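Local coordinates for protein Sso-CP2 metallo-carboxypetidase (Sulfolobus solfataricus, PDB 4MMO) that is an M20-family metallo-carboxypeptidase, a zinc-binding enzyme that probably hydrolyses peptides, at residues I9-K14 with T108-L113; D158-E163 with G384-K389; S216-M221 with P280-D285; E361-K364 with E370-V373. All coordinates share one frame; numbering follows the deposited sequence.

Contact 1: residues I9-K14 with T108-L113; sequences IEFLKK and TLMARL
Phe-11 on helix 3-12 reaches across to two neighbouring side chains of helix 102-121, Leu-109 and Met-110, and the meeting is wholly apolar. The methionine does most of the touching with its end methyl: Met-110 CE lies 3.3 Å from Phe-11 CD2, a tight fit, and 3.8 Å from Phe-11 CB, so it sits where the ring joins its stem. The chain gets there by folding: CG leaves anti to the backbone N (chi1 -173°), then two successive bends, at chi2 (64°) and chi3 (65°), turn the methyl back toward the phenylalanine. Leu-109 takes the other end of the same ring border, its CD2 standing 4.0 Å from Phe-11 CE2, and the two side chains run at about a right angle to each other. Both groups approach the ring obliquely. Lys-106 holds Phe-11 twice, by a hydrogen bond from NZ to its carbonyl O and by a cation-pi contact with the ring, while Tyr-72 and Thr-27 also pack on the side chain. A serine in place of Phe-11 would probably leave the Met-110 methyl without its partner, free to turn into the gap, and cost Lys-106 its ring. What results is buried helix-helix packing: helix 3-12 is laid against helix 102-121 in the zinc-peptidase fold, where the side chain of Leu-109 is about 6 Å from that of the zinc ligand His-71.

Contact 2: residues D158-E163 with G384-K389; sequences DSVIME and GLFVYK
The carbonyl O of Met-162 takes a probable hydrogen bond from Arg-112 NH1, which ties down the backbone at Met-162, near strand 159-161, while the side chain of the same residue turns to Phe-386 of helix 383-389 in a Met-aromatic contact. The strand belongs to the mixed sheet of the metallopeptidase domain and runs parallel to its neighbours 65-71 and 395-396. The next residue, Glu-163, binds the zinc ion together with His-71 and Asp-104, and its backbone N is bonded to Gln-381 OE1; the Met-162 side chain itself is about 9 Å from the zinc. Bends at chi2 and chi3 curl the end of Met-162 round to CD2 and CE2 of the ring. SD stands 4.6 Å from the centroid of the Phe-386 ring, 45° off the normal, and is therefore neither squarely over the face nor out at the rim. CE of Met-162 adds a second touch, 3.8 Å from Phe-386 CE2. An alanine in place of Met-162 would probably open a gap beside CD2 and CE2 and deprive the ring of its sulfur neighbour. Tyr-69 of strand 65-71 meets the Phe-386 ring too, their planes at about 65°. Val-160, two residues back on the strand, fills in nearer the helix: its CG2 approaches the ring obliquely, while its CG1 rests 4.3 Å from Phe-386 CB.

Contact 3: residues S216-M221 with P280-D285; sequences STLVDM and PTCNVD
In the dimerisation domain of this M20 peptidase, the last turn of helix 207-218 and the loop that follows it rest on the chain leading into strand 283-290. Cys-282, the residue just before that strand, is the one that meets the helix end, and it does so with both side-chain atoms. Its SG, swung anti to the backbone N (chi1 170°), faces Leu-218: the sulfur lies 4.0 Å from Leu-218 CB and equally 4.0 Å from Leu-218 CD1, lodged against the base and one branch of the leucine. The CB of Cys-282 belongs to Val-219 instead, 3.9 Å from CG1, and the same methyl passes 4.0 Å from Cys-282 O. Phe-310 of the adjacent strand 299-312 and Val-225 pack on the cysteine as well, while Leu-218 extends to Leu-308 and to Leu-325 of helix 318-331. The second subunit is close by: Lys-213 of that chain donates to the carbonyl O atoms of Ser-216 and Val-219, and Ile-209 of that chain packs on Val-219. Between the two segments there is no hydrogen bond or ion pair. The cysteine sulfur therefore behaves here as a small greasy group, and shape and burial join the segments, while directed polar bonds are spent on the pairing of Thr-281 and Asn-283 with strand 299-312 and on the subunit interface.

Contact 4: residues E361-K364 with E370-V373; sequences ESAK and EPQV
Apolar packing brings Ala-363 and Lys-364 of helix 354-367 against Pro-371, whose ring is laid on the helix. Pro-371 CG touches Ala-363 CB at 3.8 Å and comes within 4.0 Å of the backbone Lys-364 N, so the ring corner rests on the helix backbone as well as on the methyl group. Its CD is farther out, 4.2 Å from Lys-364 CB. Proline and alanine, both compact, let the two chains run close together here, and both are buried.

The charged pair lies farther out, where Lys-364 and Glu-370 are exposed. The lysine runs extended until its last torsion and turns there (chi4 62°); the glutamate starts away from the helix, and a bend at chi2 (66°) brings its carboxylate back. NZ and OE1 are modelled implausibly close, so a salt bridge is likely in kind but the exact placing of both ends is doubtful.

A hydrogen bond within 370-373 links the Gln-372 side chain to the backbone two residues earlier. Gln-372 NE2 donates to Glu-370 O over 3.0 Å, with an N-H...O angle of 157°. The acceptor lies close to the glutamine amide plane, yet the donor sits above the carbonyl plane of Glu-370.

The contact closes a tight helix-to-strand connection: helix 354-367 ends, the chain turns back, and Pro-371 leads into strand 372-374, which pairs in parallel with strand 174-176. Ile-175 of that strand packs on Pro-371, and His-426 of helix 417-433 packs on Ala-363.

Contacts 1 and 2, in the metallopeptidase domain, are both buried and meet at one edge, where Arg-112 reaches the carbonyl O of Met-162 near the zinc site; each sets a methionine against a phenylalanine, once between two helices and once between a strand and a helix. Contact 3 is buried too but lies about 39 Å from contact 1, centre to centre, in the dimerisation domain, and gains much of its surroundings from the second subunit. Contact 4, the most local in sequence, is only partly buried and is the one that adds charged side chains to its apolar packing. Its strand 372-374 is followed along the chain by the helix of contact 2.

Contact 1: residues I9-K14 with T108-L113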
# COMPACT_ATOMS: atom_id res chain seq x y z
N ILE A 9 -10.21 -18.97 -32.63
CA ILE A 9 -10.31 -19.81 -31.44
C ILE A 9 -8.96 -20.43 -31.10
O ILE A 9 -8.52 -20.42 -29.95
CB ILE A 9 -11.34 -20.96 -31.63
CG1 ILE A 9 -12.75 -20.39 -31.85
CG2 ILE A 9 -11.34 -21.92 -30.44
CD1 ILE A 9 -13.34 -19.67 -30.66
N GLU A 10 -8.31 -20.99 -32.12
CA GLU A 10 -6.99 -21.58 -31.96
C GLU A 10 -5.99 -20.56 -31.40
O GLU A 10 -5.21 -20.87 -30.51
CB GLU A 10 -6.51 -22.10 -33.32
CG GLU A 10 -5.16 -22.77 -33.33
CD GLU A 10 -4.77 -23.27 -34.71
OE1 GLU A 10 -4.91 -22.49 -35.68
OE2 GLU A 10 -4.34 -24.43 -34.83
N PHE A 11 -6.05 -19.34 -31.93
CA PHE A 11 -5.17 -18.25 -31.50
C PHE A 11 -5.44 -17.91 -30.04
O PHE A 11 -4.51 -17.74 -29.24
CB PHE A 11 -5.45 -17.02 -32.38
CG PHE A 11 -4.42 -15.91 -32.26
CD1 PHE A 11 -3.13 -16.15 -31.81
CD2 PHE A 11 -4.76 -14.61 -32.63
CE1 PHE A 11 -2.20 -15.12 -31.72
CE2 PHE A 11 -3.83 -13.58 -32.54
CZ PHE A 11 -2.56 -13.83 -32.08
N LEU A 12 -6.72 -17.81 -29.70
CA LEU A 12 -7.16 -17.40 -28.37
C LEU A 12 -6.82 -18.42 -27.29
O LEU A 12 -6.69 -18.07 -26.12
CB LEU A 12 -8.66 -17.14 -28.38
CG LEU A 12 -9.15 -15.85 -29.05
CD1 LEU A 12 -10.67 -15.83 -29.14
CD2 LEU A 12 -8.67 -14.63 -28.28
N LYS A 13 -6.70 -19.69 -27.67
CA LYS A 13 -6.41 -20.75 -26.71
C LYS A 13 -4.96 -20.71 -26.26
O LYS A 13 -4.61 -21.32 -25.25
CB LYS A 13 -6.75 -22.12 -27.30
CG LYS A 13 -8.23 -22.46 -27.28
CD LYS A 13 -8.50 -23.72 -28.07
CE LYS A 13 -9.91 -24.23 -27.85
NZ LYS A 13 -10.22 -25.39 -28.74
N LYS A 14 -4.12 -20.01 -27.01
CA LYS A 14 -2.71 -19.90 -26.65
C LYS A 14 -2.49 -18.73 -25.70
O LYS A 14 -2.69 -17.58 -26.08
CB LYS A 14 -1.85 -19.72 -27.89
CG LYS A 14 -2.04 -20.81 -28.93
CD LYS A 14 -0.79 -20.99 -29.78
CE LYS A 14 -1.02 -22.00 -30.89
NZ LYS A 14 -1.55 -23.30 -30.37
N THR A 108 -9.16 -8.52 -33.14
CA THR A 108 -8.93 -7.46 -34.12
C THR A 108 -7.72 -7.79 -34.98
O THR A 108 -7.71 -7.50 -36.18
CB THR A 108 -8.71 -6.11 -33.42
OG1 THR A 108 -9.84 -5.82 -32.58
CG2 THR A 108 -8.54 -4.98 -34.44
N LEU A 109 -6.71 -8.40 -34.38
CA LEU A 109 -5.49 -8.75 -35.10
C LEU A 109 -5.81 -9.76 -36.19
O LEU A 109 -5.31 -9.66 -37.31
CB LEU A 109 -4.44 -9.31 -34.14
CG LEU A 109 -3.04 -9.65 -34.67
CD1 LEU A 109 -2.07 -9.73 -33.49
CD2 LEU A 109 -2.97 -10.95 -35.45
N MET A 110 -6.65 -10.74 -35.85
CA MET A 110 -6.92 -11.86 -36.74
C MET A 110 -7.93 -11.46 -37.82
O MET A 110 -7.84 -11.93 -38.96
CB MET A 110 -7.46 -13.04 -35.93
CG MET A 110 -7.63 -14.32 -36.73
SD MET A 110 -6.08 -14.98 -37.35
CE MET A 110 -5.24 -15.41 -35.83
N ALA A 111 -8.89 -10.62 -37.45
CA ALA A 111 -9.86 -10.10 -38.41
C ALA A 111 -9.13 -9.43 -39.56
O ALA A 111 -9.38 -9.73 -40.73
CB ALA A 111 -10.80 -9.11 -37.73
N ARG A 112 -8.19 -8.54 -39.23
CA ARG A 112 -7.42 -7.83 -40.24
C ARG A 112 -6.68 -8.79 -41.16
O ARG A 112 -6.61 -8.57 -42.37
CB ARG A 112 -6.42 -6.88 -39.58
CG ARG A 112 -7.07 -5.73 -38.84
CD ARG A 112 -6.03 -4.85 -38.17
NE ARG A 112 -6.62 -3.67 -37.55
CZ ARG A 112 -5.94 -2.76 -36.87
NH1 ARG A 112 -4.63 -2.88 -36.72
NH2 ARG A 112 -6.57 -1.72 -36.34
N LEU A 113 -6.12 -9.85 -40.59
CA LEU A 113 -5.39 -10.86 -41.36
C LEU A 113 -6.28 -11.55 -42.37
O LEU A 113 -5.88 -11.78 -43.51
CB LEU A 113 -4.79 -11.91 -40.43
CG LEU A 113 -3.30 -11.82 -40.08
CD1 LEU A 113 -2.92 -12.95 -39.13
CD2 LEU A 113 -2.43 -11.86 -41.32

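Contact 2: residues D158-E163 with G384-K389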
# COMPACT_ATOMS: atom_id res chain seq x y z
N ASP A 158 3.37 4.92 -46.02
CA ASP A 158 2.70 6.21 -46.18
C ASP A 158 1.71 6.47 -45.05
O ASP A 158 1.39 7.61 -44.75
CB ASP A 158 1.98 6.28 -47.52
CG ASP A 158 2.89 5.92 -48.67
OD1 ASP A 158 3.83 6.70 -48.95
OD2 ASP A 158 2.67 4.87 -49.30
N SER A 159 1.22 5.40 -44.44
CA SER A 159 0.29 5.53 -43.33
C SER A 159 0.37 4.33 -42.41
O SER A 159 0.93 3.29 -42.77
CB SER A 159 -1.14 5.70 -43.84
OG SER A 159 -1.56 4.54 -44.54
N VAL A 160 -0.19 4.48 -41.22
CA VAL A 160 -0.17 3.43 -40.22
C VAL A 160 -1.50 3.35 -39.50
O VAL A 160 -2.11 4.37 -39.19
CB VAL A 160 0.97 3.65 -39.20
CG1 VAL A 160 0.86 5.04 -38.56
CG2 VAL A 160 0.96 2.57 -38.13
N ILE A 161 -1.95 2.12 -39.24
CA ILE A 161 -3.09 1.91 -38.36
C ILE A 161 -2.64 1.18 -37.09
O ILE A 161 -1.92 0.18 -37.16
CB ILE A 161 -4.27 1.18 -39.07
CG1 ILE A 161 -3.86 -0.21 -39.54
CG2 ILE A 161 -4.77 2.03 -40.25
CD1 ILE A 161 -5.04 -1.07 -39.95
N MET A 162 -3.06 1.70 -35.95
CA MET A 162 -2.65 1.15 -34.66
C MET A 162 -3.52 -0.06 -34.32
O MET A 162 -4.20 -0.61 -35.20
CB MET A 162 -2.72 2.22 -33.58
CG MET A 162 -1.78 3.39 -33.84
SD MET A 162 -0.06 2.90 -34.08
CE MET A 162 0.29 2.15 -32.48
N GLU A 163 -3.51 -0.49 -33.06
CA GLU A 163 -4.09 -1.78 -32.68
C GLU A 163 -5.60 -1.83 -32.98
O GLU A 163 -6.16 -2.90 -33.21
CB GLU A 163 -3.78 -2.13 -31.21
CG GLU A 163 -4.73 -1.56 -30.15
CD GLU A 163 -4.49 -2.16 -28.76
OE1 GLU A 163 -5.40 -2.84 -28.23
OE2 GLU A 163 -3.40 -1.99 -28.18
N GLY A 384 3.14 7.03 -30.67
CA GLY A 384 4.20 8.03 -30.70
C GLY A 384 5.44 7.58 -31.45
O GLY A 384 6.07 8.39 -32.14
N LEU A 385 5.79 6.31 -31.34
CA LEU A 385 6.97 5.79 -32.02
C LEU A 385 6.79 5.85 -33.53
O LEU A 385 7.70 6.22 -34.26
CB LEU A 385 7.24 4.34 -31.60
CG LEU A 385 7.47 4.12 -30.10
CD1 LEU A 385 7.79 2.66 -29.84
CD2 LEU A 385 8.57 5.03 -29.57
N PHE A 386 5.60 5.49 -34.00
CA PHE A 386 5.35 5.42 -35.42
C PHE A 386 5.26 6.82 -36.02
O PHE A 386 5.77 7.07 -37.12
CB PHE A 386 4.07 4.62 -35.69
CG PHE A 386 4.19 3.18 -35.29
CD1 PHE A 386 4.81 2.26 -36.12
CD2 PHE A 386 3.70 2.74 -34.08
CE1 PHE A 386 4.93 0.94 -35.76
CE2 PHE A 386 3.81 1.41 -33.70
CZ PHE A 386 4.43 0.51 -34.54
N VAL A 387 4.66 7.75 -35.29
CA VAL A 387 4.50 9.11 -35.78
C VAL A 387 5.82 9.89 -35.71
O VAL A 387 6.19 10.56 -36.66
CB VAL A 387 3.42 9.86 -34.98
CG1 VAL A 387 3.33 11.32 -35.41
CG2 VAL A 387 2.08 9.17 -35.16
N TYR A 388 6.52 9.80 -34.58
CA TYR A 388 7.69 10.65 -34.35
C TYR A 388 9.00 10.01 -34.81
O TYR A 388 9.85 10.69 -35.37
CB TYR A 388 7.78 11.03 -32.87
CG TYR A 388 6.61 11.87 -32.41
CD1 TYR A 388 6.20 12.98 -33.14
CD2 TYR A 388 5.92 11.55 -31.26
CE1 TYR A 388 5.13 13.74 -32.73
CE2 TYR A 388 4.84 12.31 -30.84
CZ TYR A 388 4.45 13.40 -31.58
OH TYR A 388 3.38 14.16 -31.16
N LYS A 389 9.17 8.72 -34.56
CA LYS A 389 10.42 8.06 -34.90
C LYS A 389 10.43 7.56 -36.34
O LYS A 389 11.43 7.71 -37.04
CB LYS A 389 10.71 6.91 -33.92
CG LYS A 389 10.54 7.29 -32.46
CD LYS A 389 11.42 8.47 -32.07
CE LYS A 389 11.29 8.79 -30.59
NZ LYS A 389 12.30 9.79 -30.13

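Contact 3: residues S216-M221 with P280-D285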
# COMPACT_ATOMS: atom_id res chain seq x y z
N SER A 216 2.28 14.52 -1.68
CA SER A 216 1.30 15.58 -1.43
C SER A 216 1.68 16.89 -2.12
O SER A 216 0.82 17.70 -2.43
CB SER A 216 1.12 15.82 0.07
OG SER A 216 0.47 14.72 0.68
N THR A 217 2.98 17.09 -2.37
CA THR A 217 3.44 18.33 -2.99
C THR A 217 3.23 18.32 -4.50
O THR A 217 3.28 19.36 -5.15
CB THR A 217 4.95 18.59 -2.73
OG1 THR A 217 5.74 17.55 -3.33
CG2 THR A 217 5.25 18.65 -1.23
N LEU A 218 2.99 17.13 -5.06
CA LEU A 218 2.88 16.97 -6.50
C LEU A 218 1.61 17.59 -7.09
O LEU A 218 1.63 18.08 -8.22
CB LEU A 218 2.95 15.48 -6.86
CG LEU A 218 4.27 14.78 -6.53
CD1 LEU A 218 4.17 13.29 -6.81
CD2 LEU A 218 5.43 15.38 -7.32
N VAL A 219 0.51 17.56 -6.34
CA VAL A 219 -0.78 18.04 -6.83
C VAL A 219 -1.52 18.85 -5.77
O VAL A 219 -1.28 18.67 -4.58
CB VAL A 219 -1.68 16.85 -7.23
CG1 VAL A 219 -1.04 16.06 -8.37
CG2 VAL A 219 -1.94 15.94 -6.03
N ASP A 220 -2.42 19.72 -6.20
CA ASP A 220 -3.32 20.39 -5.26
C ASP A 220 -4.53 19.48 -5.01
O ASP A 220 -4.55 18.35 -5.48
CB ASP A 220 -3.74 21.79 -5.74
CG ASP A 220 -4.50 21.77 -7.06
OD1 ASP A 220 -4.94 20.70 -7.51
OD2 ASP A 220 -4.68 22.87 -7.63
N MET A 221 -5.52 19.97 -4.28
CA MET A 221 -6.63 19.11 -3.87
C MET A 221 -7.55 18.78 -5.05
O MET A 221 -8.29 17.79 -5.01
CB MET A 221 -7.43 19.73 -2.73
CG MET A 221 -8.36 20.87 -3.12
SD MET A 221 -9.36 21.45 -1.73
CE MET A 221 -10.35 20.00 -1.37
N PRO A 280 -3.81 16.38 -18.66
CA PRO A 280 -2.72 15.51 -18.22
C PRO A 280 -2.90 15.16 -16.74
O PRO A 280 -3.63 15.87 -16.06
CB PRO A 280 -1.48 16.38 -18.43
CG PRO A 280 -1.98 17.78 -18.27
CD PRO A 280 -3.38 17.77 -18.84
N THR A 281 -2.26 14.10 -16.26
CA THR A 281 -2.46 13.66 -14.88
C THR A 281 -1.16 13.39 -14.13
O THR A 281 -0.11 13.20 -14.73
CB THR A 281 -3.28 12.36 -14.82
OG1 THR A 281 -2.51 11.28 -15.36
CG2 THR A 281 -4.58 12.51 -15.59
N CYS A 282 -1.27 13.39 -12.80
CA CYS A 282 -0.28 12.82 -11.92
C CYS A 282 -1.02 11.93 -10.94
O CYS A 282 -1.55 12.40 -9.94
CB CYS A 282 0.50 13.89 -11.16
SG CYS A 282 1.55 13.23 -9.84
N ASN A 283 -1.07 10.63 -11.24
CA ASN A 283 -1.87 9.69 -10.49
C ASN A 283 -1.02 8.75 -9.63
O ASN A 283 0.06 8.33 -10.04
CB ASN A 283 -2.73 8.88 -11.45
CG ASN A 283 -3.59 7.85 -10.74
OD1 ASN A 283 -4.55 8.20 -10.06
ND2 ASN A 283 -3.26 6.58 -10.92
N VAL A 284 -1.52 8.44 -8.43
CA VAL A 284 -0.85 7.48 -7.56
C VAL A 284 -1.48 6.11 -7.76
O VAL A 284 -2.66 5.91 -7.47
CB VAL A 284 -0.96 7.90 -6.07
CG1 VAL A 284 -0.30 6.85 -5.17
CG2 VAL A 284 -0.32 9.26 -5.85
N ASP A 285 -0.69 5.17 -8.27
CA ASP A 285 -1.17 3.81 -8.51
C ASP A 285 -1.03 2.96 -7.27
O ASP A 285 -1.74 1.98 -7.08
CB ASP A 285 -0.39 3.15 -9.65
CG ASP A 285 -0.47 3.93 -10.93
OD1 ASP A 285 -1.48 3.78 -11.65
OD2 ASP A 285 0.47 4.69 -11.22

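Contact 4: residues E361-K364 with E370-V373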
# COMPACT_ATOMS: atom_id res chain seq x y z
N GLU A 361 -15.33 6.24 -43.72
CA GLU A 361 -16.30 5.88 -44.74
C GLU A 361 -16.58 4.37 -44.72
O GLU A 361 -17.73 3.95 -44.82
CB GLU A 361 -15.80 6.32 -46.13
CG GLU A 361 -16.78 6.04 -47.27
CD GLU A 361 -16.25 6.46 -48.64
OE1 GLU A 361 -16.53 5.75 -49.63
OE2 GLU A 361 -15.54 7.48 -48.73
N SER A 362 -15.54 3.57 -44.56
CA SER A 362 -15.70 2.12 -44.48
C SER A 362 -16.52 1.72 -43.25
O SER A 362 -17.38 0.84 -43.32
CB SER A 362 -14.35 1.41 -44.45
OG SER A 362 -13.54 1.89 -43.39
N ALA A 363 -16.26 2.38 -42.12
CA ALA A 363 -16.98 2.06 -40.89
C ALA A 363 -18.46 2.34 -41.07
O ALA A 363 -19.32 1.58 -40.64
CB ALA A 363 -16.42 2.89 -39.74
N LYS A 364 -18.74 3.45 -41.74
CA LYS A 364 -20.09 3.91 -42.00
C LYS A 364 -20.85 2.90 -42.87
O LYS A 364 -22.00 2.56 -42.58
CB LYS A 364 -20.02 5.26 -42.68
CG LYS A 364 -21.29 6.06 -42.67
CD LYS A 364 -21.01 7.46 -43.19
CE LYS A 364 -22.25 8.32 -43.20
NZ LYS A 364 -22.79 8.51 -41.83
N GLU A 370 -23.19 6.31 -37.58
CA GLU A 370 -22.19 7.37 -37.67
C GLU A 370 -20.99 7.04 -36.79
O GLU A 370 -21.13 6.91 -35.57
CB GLU A 370 -22.81 8.70 -37.22
CG GLU A 370 -22.01 9.93 -37.66
CD GLU A 370 -22.02 10.11 -39.17
OE1 GLU A 370 -23.03 9.77 -39.82
OE2 GLU A 370 -21.00 10.60 -39.71
N PRO A 371 -19.79 6.90 -37.39
CA PRO A 371 -18.60 6.63 -36.58
C PRO A 371 -18.28 7.77 -35.62
O PRO A 371 -18.37 8.94 -35.99
CB PRO A 371 -17.48 6.52 -37.63
CG PRO A 371 -18.17 6.17 -38.90
CD PRO A 371 -19.49 6.87 -38.84
N GLN A 372 -17.91 7.42 -34.39
CA GLN A 372 -17.55 8.42 -33.39
C GLN A 372 -16.04 8.67 -33.43
O GLN A 372 -15.24 7.76 -33.24
CB GLN A 372 -17.99 7.95 -32.01
CG GLN A 372 -19.49 7.71 -31.91
CD GLN A 372 -20.30 8.95 -32.25
OE1 GLN A 372 -20.24 9.96 -31.54
NE2 GLN A 372 -21.06 8.89 -33.34
N VAL A 373 -15.68 9.92 -33.68
CA VAL A 373 -14.29 10.31 -33.91
C VAL A 373 -13.81 11.15 -32.74
O VAL A 373 -14.38 12.20 -32.45
CB VAL A 373 -14.17 11.15 -35.21
CG1 VAL A 373 -12.71 11.43 -35.55
CG2 VAL A 373 -14.86 10.45 -36.37